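Local coordinates for protein glycerol dehydratase (Clostridium butyricum, PDB 1R9D) that is a B12-independent glycerol dehydratase, a lyase of the glycyl radical enzyme family related to pyruvate formate lyase, which probably removes water from glycerol to give 3-hydroxypropionaldehyde, at residues Ser359-Glu364 / Glu387-Ala392. Sequence-based numbering, arbitrary orientation.
Sequences SYMALE and EFLLRA
Helix segments 359-364 and 387-392 run side by side in the same direction, their axes 10.9 Å apart at closest and inclined by 12°, with Y360 abreast of F388 and L363 abreast of A392. Y360 reaches across the gap. The F388 ring turns its edge to the tyrosine face in an offset edge-to-face pair, planes at 80°, while R391 CG lies at the tyrosine ring's edge. The phenol ends against the other helix, with Y360 OH 3.3 Å from E387 CG; a water close to that hydroxyl makes a longer bond to E387 OE2. One turn on, L363 runs past R391 in the opposite direction, its CD1 3.7 Å from R391 CG, and F388 CE1 lies 4.2 Å from the same methyl.

Beyond this apolar layer, R391 bends at its second side-chain torsion and sends its guanidinium over to E364. R391 NH2 donates to the syn lone pair of E364 OE2 at 2.8 Å, a salt bridge with the two groups nearly coplanar and an N-H...O angle of 143°. A second water accepts from R391 NE and donates to both E364 OE2 and Y360 O, tying the bridge to the first helix's backbone. S7 N holds E364 OE1, while E394 and G5 O take R391 NH1, so both charged ends are fixed from outside as well.

L363 and F388 also rest on V378 of strand 375-380, which pairs in parallel with strands 341-344 and 404-407. The helices thus belong to two successive beta-alpha-beta units, consistent with one half of the ten-stranded alpha/beta barrel of glycyl radical enzymes such as pyruvate formate lyase.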
# COMPACT_ATOMS: atom_id res chain seq x y z
N SER A 359 9.52 41.52 14.26
CA SER A 359 10.34 40.78 15.22
C SER A 359 10.04 41.34 16.61
O SER A 359 9.80 40.59 17.56
CB SER A 359 11.84 40.98 14.95
OG SER A 359 12.20 40.62 13.63
N TYR A 360 10.06 42.66 16.72
CA TYR A 360 9.80 43.32 18.00
C TYR A 360 8.34 43.25 18.43
O TYR A 360 8.05 43.20 19.63
CB TYR A 360 10.26 44.78 17.93
CG TYR A 360 11.77 44.93 17.92
CD1 TYR A 360 12.46 45.29 16.76
CD2 TYR A 360 12.52 44.69 19.08
CE1 TYR A 360 13.86 45.40 16.75
CE2 TYR A 360 13.91 44.79 19.08
CZ TYR A 360 14.57 45.14 17.92
OH TYR A 360 15.95 45.25 17.93
N MET A 361 7.42 43.23 17.48
CA MET A 361 6.01 43.14 17.83
C MET A 361 5.69 41.78 18.41
O MET A 361 4.76 41.63 19.21
CB MET A 361 5.13 43.41 16.61
CG MET A 361 5.22 44.85 16.11
SD MET A 361 3.99 45.21 14.84
CE MET A 361 4.85 44.70 13.39
N ALA A 362 6.47 40.77 18.03
CA ALA A 362 6.25 39.43 18.54
C ALA A 362 6.65 39.40 20.01
O ALA A 362 5.96 38.81 20.85
CB ALA A 362 7.08 38.41 17.75
N LEU A 363 7.77 40.05 20.33
CA LEU A 363 8.24 40.12 21.70
C LEU A 363 7.21 40.89 22.53
O LEU A 363 6.91 40.52 23.66
CB LEU A 363 9.60 40.82 21.76
CG LEU A 363 10.76 40.14 21.01
CD1 LEU A 363 12.02 41.00 21.10
CD2 LEU A 363 11.03 38.77 21.61
N GLU A 364 6.67 41.95 21.95
CA GLU A 364 5.67 42.77 22.62
C GLU A 364 4.41 41.96 22.91
O GLU A 364 3.85 42.05 24.00
CB GLU A 364 5.32 43.98 21.75
CG GLU A 364 4.69 45.14 22.49
CD GLU A 364 5.70 45.96 23.28
OE1 GLU A 364 5.28 46.86 24.03
OE2 GLU A 364 6.92 45.70 23.13
N GLU A 387 20.49 45.91 20.67
CA GLU A 387 19.15 46.28 21.10
C GLU A 387 18.17 45.11 21.04
O GLU A 387 17.24 45.03 21.84
CB GLU A 387 18.61 47.43 20.23
CG GLU A 387 18.57 47.11 18.75
CD GLU A 387 19.78 47.61 17.99
OE1 GLU A 387 20.92 47.55 18.53
OE2 GLU A 387 19.60 48.06 16.83
N PHE A 388 18.39 44.18 20.11
CA PHE A 388 17.52 43.02 19.97
C PHE A 388 17.73 42.06 21.14
O PHE A 388 16.77 41.62 21.77
CB PHE A 388 17.78 42.31 18.64
CG PHE A 388 16.90 41.10 18.42
CD1 PHE A 388 15.53 41.25 18.25
CD2 PHE A 388 17.45 39.82 18.37
CE1 PHE A 388 14.71 40.14 18.03
CE2 PHE A 388 16.65 38.70 18.15
CZ PHE A 388 15.27 38.86 17.98
N LEU A 389 18.98 41.72 21.41
CA LEU A 389 19.29 40.82 22.51
C LEU A 389 18.83 41.42 23.83
O LEU A 389 18.33 40.71 24.70
CB LEU A 389 20.80 40.53 22.55
CG LEU A 389 21.27 39.59 23.67
CD1 LEU A 389 20.46 38.31 23.66
CD2 LEU A 389 22.75 39.29 23.49
N LEU A 390 18.99 42.73 23.99
CA LEU A 390 18.58 43.39 25.23
C LEU A 390 17.06 43.36 25.38
O LEU A 390 16.54 43.19 26.49
CB LEU A 390 19.10 44.82 25.28
CG LEU A 390 20.60 44.93 25.54
CD1 LEU A 390 21.05 46.39 25.45
CD2 LEU A 390 20.92 44.36 26.92
N ARG A 391 16.35 43.51 24.27
CA ARG A 391 14.89 43.47 24.33
C ARG A 391 14.44 42.07 24.71
O ARG A 391 13.48 41.90 25.45
CB ARG A 391 14.29 43.86 22.97
CG ARG A 391 12.78 44.07 23.00
CD ARG A 391 12.40 45.20 23.97
NE ARG A 391 10.99 45.58 23.83
CZ ARG A 391 10.38 46.47 24.61
NH1 ARG A 391 11.05 47.07 25.59
NH2 ARG A 391 9.11 46.78 24.40
N ALA A 392 15.14 41.06 24.19
CA ALA A 392 14.80 39.68 24.53
C ALA A 392 15.03 39.48 26.02
O ALA A 392 14.25 38.82 26.71
CB ALA A 392 15.65 38.71 23.71
O HOH W 1 9.33 44.87 21.64
O HOH W 2 17.28 45.99 15.84